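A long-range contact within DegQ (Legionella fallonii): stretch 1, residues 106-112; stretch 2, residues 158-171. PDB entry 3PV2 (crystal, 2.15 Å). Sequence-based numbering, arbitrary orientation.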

# COMPACT_ATOMS: atom_id res chain seq x y z
N VAL B 106 -30.39 39.35 -2.90
CA VAL B 106 -29.54 40.35 -3.50
C VAL B 106 -29.19 41.40 -2.47
O VAL B 106 -30.08 41.89 -1.80
CB VAL B 106 -30.24 40.93 -4.73
CG1 VAL B 106 -29.62 42.22 -5.16
CG2 VAL B 106 -30.21 39.88 -5.88
N THR B 107 -27.92 41.77 -2.36
CA THR B 107 -27.48 42.89 -1.51
C THR B 107 -26.92 44.05 -2.30
O THR B 107 -25.98 43.89 -3.08
CB THR B 107 -26.40 42.46 -0.50
OG1 THR B 107 -26.83 41.29 0.21
CG2 THR B 107 -26.05 43.62 0.51
N LEU B 108 -27.43 45.23 -2.06
CA LEU B 108 -27.01 46.42 -2.75
C LEU B 108 -25.90 47.06 -1.98
O LEU B 108 -25.71 46.83 -0.81
CB LEU B 108 -28.15 47.45 -2.80
CG LEU B 108 -29.50 47.05 -3.36
CD1 LEU B 108 -30.47 48.26 -3.45
CD2 LEU B 108 -29.37 46.37 -4.73
N GLN B 109 -25.23 47.98 -2.63
CA GLN B 109 -24.17 48.69 -2.02
C GLN B 109 -24.67 49.48 -0.82
O GLN B 109 -24.02 49.50 0.19
CB GLN B 109 -23.58 49.61 -3.05
CG GLN B 109 -22.50 50.47 -2.55
CD GLN B 109 -22.48 51.76 -3.30
OE1 GLN B 109 -21.54 52.03 -4.07
NE2 GLN B 109 -23.53 52.57 -3.12
N ASP B 110 -25.85 50.06 -0.92
CA ASP B 110 -26.41 50.84 0.18
C ASP B 110 -26.84 50.00 1.39
O ASP B 110 -27.27 50.54 2.39
CB ASP B 110 -27.55 51.75 -0.30
CG ASP B 110 -28.81 51.00 -0.63
OD1 ASP B 110 -29.02 49.92 -0.05
OD2 ASP B 110 -29.60 51.50 -1.45
N GLY B 111 -26.74 48.69 1.29
CA GLY B 111 -27.01 47.80 2.42
C GLY B 111 -28.32 47.03 2.46
O GLY B 111 -28.47 46.10 3.25
N ARG B 112 -29.28 47.36 1.62
CA ARG B 112 -30.56 46.65 1.65
C ARG B 112 -30.35 45.21 1.15
O ARG B 112 -29.60 45.03 0.20
CB ARG B 112 -31.56 47.34 0.75
CG ARG B 112 -31.87 48.78 1.11
CD ARG B 112 -32.89 49.40 0.15
NE ARG B 112 -32.23 50.14 -0.94
CZ ARG B 112 -32.81 50.50 -2.08
NH1 ARG B 112 -34.09 50.22 -2.33
NH2 ARG B 112 -32.11 51.17 -3.00
N GLY B 158 -16.83 43.27 -9.10
CA GLY B 158 -17.90 42.50 -8.48
C GLY B 158 -18.22 43.05 -7.12
O GLY B 158 -17.67 44.06 -6.69
N ASN B 159 -19.11 42.37 -6.43
CA ASN B 159 -19.43 42.76 -5.08
C ASN B 159 -19.50 41.45 -4.39
O ASN B 159 -20.60 40.92 -4.18
CB ASN B 159 -20.73 43.53 -5.01
CG ASN B 159 -21.18 43.91 -3.56
OD1 ASN B 159 -20.70 43.39 -2.54
ND2 ASN B 159 -22.13 44.82 -3.50
N PRO B 160 -18.32 40.87 -4.10
CA PRO B 160 -18.36 39.54 -3.56
C PRO B 160 -18.71 39.49 -2.09
O PRO B 160 -19.06 38.44 -1.62
CB PRO B 160 -16.94 39.05 -3.75
CG PRO B 160 -16.13 40.27 -3.57
CD PRO B 160 -16.95 41.39 -4.14
N PHE B 161 -18.60 40.60 -1.37
CA PHE B 161 -18.67 40.51 0.09
C PHE B 161 -20.01 40.88 0.73
O PHE B 161 -20.34 40.33 1.78
CB PHE B 161 -17.56 41.34 0.73
CG PHE B 161 -16.17 40.95 0.30
CD1 PHE B 161 -15.66 39.68 0.58
CD2 PHE B 161 -15.35 41.87 -0.36
CE1 PHE B 161 -14.37 39.34 0.20
CE2 PHE B 161 -14.06 41.55 -0.75
CZ PHE B 161 -13.56 40.28 -0.49
N GLY B 162 -20.77 41.81 0.14
CA GLY B 162 -22.04 42.25 0.75
C GLY B 162 -21.92 42.89 2.14
O GLY B 162 -20.89 43.48 2.48
N LEU B 163 -22.96 42.70 2.96
CA LEU B 163 -23.25 43.62 4.08
C LEU B 163 -22.19 43.86 5.18
O LEU B 163 -21.99 45.02 5.56
CB LEU B 163 -24.60 43.29 4.74
CG LEU B 163 -25.32 44.46 5.47
CD1 LEU B 163 -24.57 44.93 6.74
CD2 LEU B 163 -25.58 45.64 4.54
N ASN B 164 -21.50 42.84 5.70
CA ASN B 164 -20.52 43.12 6.79
C ASN B 164 -19.21 43.86 6.34
O ASN B 164 -18.45 44.32 7.19
CB ASN B 164 -20.22 41.87 7.66
CG ASN B 164 -19.21 40.93 7.03
OD1 ASN B 164 -19.46 40.37 5.96
ND2 ASN B 164 -18.08 40.76 7.70
N SER B 165 -19.00 43.97 5.02
CA SER B 165 -17.99 44.86 4.40
C SER B 165 -18.62 46.18 3.87
O SER B 165 -18.12 46.80 2.94
CB SER B 165 -17.29 44.14 3.24
OG SER B 165 -16.33 43.21 3.70
N PHE B 166 -19.73 46.60 4.48
CA PHE B 166 -20.49 47.74 3.95
C PHE B 166 -19.63 49.00 3.72
O PHE B 166 -18.90 49.42 4.60
CB PHE B 166 -21.64 48.09 4.89
CG PHE B 166 -22.25 49.44 4.63
CD1 PHE B 166 -21.73 50.58 5.26
CD2 PHE B 166 -23.34 49.57 3.74
CE1 PHE B 166 -22.28 51.84 5.03
CE2 PHE B 166 -23.90 50.82 3.50
CZ PHE B 166 -23.38 51.96 4.15
N GLY B 167 -19.75 49.58 2.53
CA GLY B 167 -18.98 50.76 2.14
C GLY B 167 -17.65 50.42 1.48
O GLY B 167 -17.02 51.26 0.85
N ASN B 168 -17.24 49.16 1.64
CA ASN B 168 -16.08 48.59 0.96
C ASN B 168 -16.33 47.13 0.57
O ASN B 168 -15.48 46.27 0.75
CB ASN B 168 -14.83 48.67 1.83
CG ASN B 168 -14.57 50.06 2.35
OD1 ASN B 168 -14.67 50.30 3.54
ND2 ASN B 168 -14.23 50.98 1.46
N SER B 169 -17.52 46.83 0.07
CA SER B 169 -17.84 45.46 -0.27
C SER B 169 -17.48 45.12 -1.70
O SER B 169 -17.59 43.99 -2.11
CB SER B 169 -19.32 45.17 -0.02
OG SER B 169 -20.13 46.16 -0.64
N GLN B 170 -17.04 46.10 -2.47
CA GLN B 170 -16.73 45.81 -3.86
C GLN B 170 -15.27 45.45 -4.11
O GLN B 170 -14.37 45.69 -3.28
CB GLN B 170 -17.18 46.94 -4.73
CG GLN B 170 -18.57 47.36 -4.24
CD GLN B 170 -19.48 47.85 -5.31
OE1 GLN B 170 -20.72 47.87 -5.14
NE2 GLN B 170 -18.89 48.30 -6.43
N SER B 171 -15.06 44.86 -5.27
CA SER B 171 -13.76 44.33 -5.64
C SER B 171 -13.57 44.67 -7.09
O SER B 171 -14.41 44.34 -7.89
CB SER B 171 -13.80 42.82 -5.43
OG SER B 171 -12.54 42.20 -5.58
O HOH W 1 -21.77 48.31 0.62

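The two stretches of DegQ, at least 52 residues apart in sequence wherever they touch, meet over a modest interface of 360 Å², both sides summed. No direct hydrogen bond or salt bridge links them; the contact rests on van der Waals packing and one bridging water. Stretch 1 leaves a strand at Thr107 and enters a type I turn from Leu108 to Gly111, closed by a hydrogen bond from Gly111 N to Leu108 O (3.0 Å). Stretch 2 is mostly loop, with a short 3-10 segment at Leu163 and Asn164 and a type II turn from Ser165 to Asn168, in which Asn168 N donates to Ser165 O (2.8 Å). The CA atoms approach most closely at Thr107 and Gly162 and at Gly111 and Leu163, 5.9 Å apart in each pair.

Van der Waals packing begins at Thr107, whose CA-to-CB bond points toward stretch 2. Its methyl CG2 lies 4.2 Å from Gly162 CA and 4.0 Å from Leu163 N. At the last residue of the turn, Gly111 O lies 3.2 Å from Leu163 CD2, a tight approach of a methyl to a carbonyl. Gly111 suits this site twice over: its phi/psi of 104/-13° would jam a CB against the preceding carbonyl oxygen, and an ideal CB would also sit only 3.4 Å from Leu163 CD2.

The Phe166 ring packs against the backbone of the turn. Its CE2 atom lies 3.6 Å from both Gln109 O and Asp110 O. Asp110 O lies at the ring edge, near the ring plane, where the slightly positive C-H groups suit a carbonyl oxygen; Gln109 O approaches obliquely. Gln109 is the residue of stretch 1 most covered by stretch 2; its CA-to-CB bond points sideways, and CB packs beside the Gln170 side chain.

The polar link between the stretches is indirect. Water 1 donates to Gln109 O (2.6 Å) and accepts from Gly167 N (3.1 Å), joining the backbones of the two turns; it also hydrogen-bonds to Ser169 OG at 3.0 Å.

Other polar groups brace each stretch internally. Asp110, its CB directed away from stretch 2, accepts from Arg112 N through OD1 (3.1 Å) and forms a salt bridge from OD2 to Arg112 NH2 (3.0 Å), tying the turn to the residue that follows it. In stretch 2, Asn159 OD1 accepts from Gly162 N (3.1 Å), holding the loop that presents Gly162 and Leu163 to Thr107.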